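Local coordinates for CELL division control protein 6 (Pyrobaculum aerophilum, PDB 1FNN) that binds ADP with magnesium through an AAA+ ATPase core and is probably involved in regulating the initiation of DNA replication, at residues A114-V117 and E118-E122; K302-T306 and P307-F311. All coordinates share one frame; numbering follows the deposited sequence.

Contact 1. Residues A114-V117 and E118-E122; sequences ALLV and EHLRE
In the last turns of helix 109-122, L115 meets H119 and L116 meets L120, each pair one helical turn apart. L115 and H119 run alongside each other in the same direction: the leucine methyl CD1 comes to 3.6 Å from CD2 of the imidazole. CG of L115 is anti to the backbone N (chi1 -177°), beside the carbonyl carbon, and from there CD1 turns toward the ring. The carbonyl O of L115 lies at the ring edge, near its plane, 3.6 Å from H119 CD2, while its main bond runs from H119 N at 2.9 Å. On the far side, ND1 is hydrogen-bonded to R123, which gives the ring a polar neighbour as well as an apolar one. This helix belongs to the AAA domain, and its buried side is marked by L116 and L120, whose side chains meet at a slant with L116 CD1 4.0 Å from L120 CG. L116 also packs on I91 and I94 of helix 87-97 and, together with V117, on L148 of helix 139-148. CG of L120 comes up beyond the carbonyl oxygen of L116, off the plane of the group, 3.3 Å from O, and that oxygen accepts from L120 N at 3.0 Å. The same i to i+4 pattern continues from R121 N to V117 O, and the R121 side chain reaches a weak hydrogen bond with K154 O.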
# COMPACT_ATOMS: atom_id res chain seq x y z
N ALA A 114 13.13 2.37 34.55
CA ALA A 114 13.34 1.49 35.72
C ALA A 114 12.02 0.83 36.13
O ALA A 114 12.04 -0.34 36.53
CB ALA A 114 13.91 2.36 36.83
N LEU A 115 10.94 1.58 36.15
CA LEU A 115 9.63 0.98 36.50
C LEU A 115 9.22 -0.13 35.54
O LEU A 115 8.83 -1.24 35.92
CB LEU A 115 8.56 2.07 36.52
CG LEU A 115 7.13 1.64 36.95
CD1 LEU A 115 7.12 1.06 38.35
CD2 LEU A 115 6.18 2.83 36.86
N LEU A 116 9.43 0.11 34.25
CA LEU A 116 9.12 -0.89 33.21
C LEU A 116 10.01 -2.09 33.38
O LEU A 116 9.57 -3.25 33.38
CB LEU A 116 9.23 -0.24 31.81
CG LEU A 116 9.24 -1.28 30.66
CD1 LEU A 116 7.92 -2.03 30.66
CD2 LEU A 116 9.55 -0.60 29.34
N VAL A 117 11.31 -1.88 33.67
CA VAL A 117 12.16 -3.05 33.94
C VAL A 117 11.69 -3.81 35.17
O VAL A 117 11.69 -5.04 35.23
CB VAL A 117 13.63 -2.58 34.10
CG1 VAL A 117 14.51 -3.67 34.67
CG2 VAL A 117 14.15 -2.11 32.74
N GLU A 118 11.39 -3.10 36.27
CA GLU A 118 10.94 -3.79 37.49
C GLU A 118 9.72 -4.66 37.26
O GLU A 118 9.60 -5.86 37.63
CB GLU A 118 10.61 -2.69 38.53
CG GLU A 118 10.04 -3.30 39.82
CD GLU A 118 9.33 -2.24 40.64
OE1 GLU A 118 9.96 -1.22 40.98
OE2 GLU A 118 8.13 -2.40 40.95
N HIS A 119 8.73 -4.07 36.57
CA HIS A 119 7.51 -4.86 36.29
C HIS A 119 7.80 -6.06 35.42
O HIS A 119 7.35 -7.18 35.73
CB HIS A 119 6.43 -3.96 35.68
CG HIS A 119 5.55 -3.29 36.70
ND1 HIS A 119 4.29 -3.78 37.01
CD2 HIS A 119 5.75 -2.19 37.47
CE1 HIS A 119 3.76 -2.99 37.94
NE2 HIS A 119 4.62 -2.03 38.23
N LEU A 120 8.63 -5.92 34.36
CA LEU A 120 8.94 -7.07 33.49
C LEU A 120 9.61 -8.19 34.26
O LEU A 120 9.33 -9.38 34.17
CB LEU A 120 9.84 -6.60 32.34
CG LEU A 120 9.21 -5.72 31.24
CD1 LEU A 120 10.28 -5.23 30.26
CD2 LEU A 120 8.09 -6.45 30.50
N ARG A 121 10.55 -7.79 35.13
CA ARG A 121 11.30 -8.71 35.98
C ARG A 121 10.46 -9.31 37.10
O ARG A 121 10.34 -10.54 37.17
CB ARG A 121 12.48 -7.97 36.62
CG ARG A 121 13.29 -8.85 37.57
CD ARG A 121 14.52 -8.09 38.10
NE ARG A 121 15.48 -9.09 38.54
CZ ARG A 121 16.80 -9.04 38.47
NH1 ARG A 121 17.44 -8.00 37.95
NH2 ARG A 121 17.49 -10.07 38.94
N GLU A 122 9.80 -8.48 37.90
CA GLU A 122 9.09 -9.01 39.07
C GLU A 122 7.82 -9.76 38.75
O GLU A 122 7.31 -10.55 39.55
CB GLU A 122 8.78 -7.83 40.02
CG GLU A 122 10.05 -7.10 40.45
CD GLU A 122 11.17 -8.00 40.96
OE1 GLU A 122 10.89 -9.18 41.28
OE2 GLU A 122 12.33 -7.55 41.04

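Contact 2. Residues K302-T306 and P307-F311; sequences KISHT and PYITF
An abrupt helix exit sets S304 against I309: H305 takes a positive phi (57°) straight after helix 288-304, and the chain turns into strand 309-310 of the winged-helix domain. The methyl CG2 of I309 rests against the serine side chain, 3.5 Å from both CB and OG of S304. In I309, CG2 is anti to the carbonyl carbon and CG1 lies between the backbone N and that carbon (chi1 50°), so it is the CG2 branch that faces the serine. S304 opens an ST turn, its OG accepting from T306 N at 3.1 Å with a bent N-H...O angle of 140°. OG is also hydrogen-bonded to the carbonyl O of L301, one turn back, and this second bond ties the turn to the helix end. Beyond it, P307 packs on I219 and M222 of helix 217-227. Strand 309-310 pairs with 364-367 through I309 and I366, and at its end T310 OG1 caps the next helix by accepting from D313 N.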
# COMPACT_ATOMS: atom_id res chain seq x y z
N LYS A 302 -15.65 5.04 -24.19
CA LYS A 302 -17.00 5.49 -23.99
C LYS A 302 -18.04 4.59 -24.64
O LYS A 302 -19.11 4.37 -24.06
CB LYS A 302 -17.20 6.93 -24.51
CG LYS A 302 -16.72 7.96 -23.52
CD LYS A 302 -16.40 9.28 -24.18
CE LYS A 302 -17.00 10.45 -23.42
NZ LYS A 302 -18.42 10.65 -23.87
N ILE A 303 -17.76 4.09 -25.82
CA ILE A 303 -18.61 3.17 -26.56
C ILE A 303 -18.56 1.78 -25.94
O ILE A 303 -19.58 1.09 -25.85
CB ILE A 303 -18.18 3.09 -28.04
CG1 ILE A 303 -18.55 4.41 -28.74
CG2 ILE A 303 -18.75 1.92 -28.81
CD1 ILE A 303 -17.73 4.67 -29.98
N SER A 304 -17.37 1.25 -25.65
CA SER A 304 -17.29 -0.10 -25.12
C SER A 304 -17.98 -0.22 -23.75
O SER A 304 -18.44 -1.32 -23.44
CB SER A 304 -15.83 -0.54 -25.00
OG SER A 304 -15.23 0.19 -23.93
N HIS A 305 -17.92 0.75 -22.85
CA HIS A 305 -18.33 0.61 -21.46
C HIS A 305 -17.56 -0.51 -20.77
O HIS A 305 -17.93 -1.09 -19.73
CB HIS A 305 -19.85 0.37 -21.31
CG HIS A 305 -20.59 1.65 -21.56
ND1 HIS A 305 -20.98 2.50 -20.55
CD2 HIS A 305 -21.00 2.23 -22.72
CE1 HIS A 305 -21.60 3.55 -21.06
NE2 HIS A 305 -21.62 3.41 -22.37
N THR A 306 -16.33 -0.72 -21.22
CA THR A 306 -15.53 -1.90 -20.88
C THR A 306 -14.22 -1.34 -20.41
O THR A 306 -13.95 -0.16 -20.70
CB THR A 306 -15.51 -2.73 -22.17
OG1 THR A 306 -15.80 -4.11 -21.91
CG2 THR A 306 -14.24 -2.64 -22.97
N PRO A 307 -13.59 -1.91 -19.39
CA PRO A 307 -12.32 -1.38 -18.89
C PRO A 307 -11.27 -1.25 -20.00
O PRO A 307 -10.51 -0.27 -20.03
CB PRO A 307 -11.89 -2.39 -17.82
CG PRO A 307 -13.20 -3.04 -17.40
CD PRO A 307 -13.95 -3.19 -18.72
N TYR A 308 -11.16 -2.23 -20.89
CA TYR A 308 -10.14 -2.18 -21.93
C TYR A 308 -10.68 -2.16 -23.36
O TYR A 308 -11.79 -2.62 -23.65
CB TYR A 308 -9.20 -3.40 -21.87
CG TYR A 308 -8.49 -3.48 -20.55
CD1 TYR A 308 -9.08 -4.20 -19.48
CD2 TYR A 308 -7.27 -2.86 -20.34
CE1 TYR A 308 -8.42 -4.27 -18.26
CE2 TYR A 308 -6.64 -2.95 -19.12
CZ TYR A 308 -7.22 -3.66 -18.07
OH TYR A 308 -6.54 -3.71 -16.88
N ILE A 309 -9.94 -1.47 -24.25
CA ILE A 309 -10.26 -1.59 -25.69
C ILE A 309 -8.95 -1.99 -26.35
O ILE A 309 -7.84 -1.91 -25.83
CB ILE A 309 -10.95 -0.39 -26.31
CG1 ILE A 309 -10.26 0.95 -26.01
CG2 ILE A 309 -12.40 -0.24 -25.86
CD1 ILE A 309 -9.11 1.28 -26.91
N THR A 310 -9.04 -2.60 -27.51
CA THR A 310 -7.87 -3.13 -28.21
C THR A 310 -7.13 -2.03 -28.96
O THR A 310 -7.76 -1.01 -29.25
CB THR A 310 -8.26 -4.24 -29.20
OG1 THR A 310 -9.13 -3.71 -30.20
CG2 THR A 310 -8.97 -5.38 -28.48
N PHE A 311 -5.89 -2.18 -29.33
CA PHE A 311 -5.15 -1.23 -30.15
C PHE A 311 -5.86 -1.07 -31.50
O PHE A 311 -6.04 0.06 -31.98
CB PHE A 311 -3.68 -1.61 -30.30
CG PHE A 311 -2.89 -0.62 -31.16
CD1 PHE A 311 -2.10 0.33 -30.56
CD2 PHE A 311 -2.95 -0.66 -32.53
CE1 PHE A 311 -1.38 1.24 -31.32
CE2 PHE A 311 -2.24 0.24 -33.30
CZ PHE A 311 -1.45 1.19 -32.69

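How the contacts relate
The two contacts lie on opposite sides of the chain's centre, with their own centres 65 Å apart and their nearest atoms about 49 Å apart, so neither touches the other. Contact 1 comes first along the chain, on helix 109-122 of the AAA domain, just ahead of strand 127-132 in the five-stranded parallel sheet. Contact 2 follows in the winged-helix domain, where helix 288-304 leads into an edge strand of the small antiparallel sheet. They share no helix, strand or sheet. Both lie away from the bound ADP, and they mark the nucleotide-binding and C-terminal modules of an elongated protein, with the AAA+ lid domain between them.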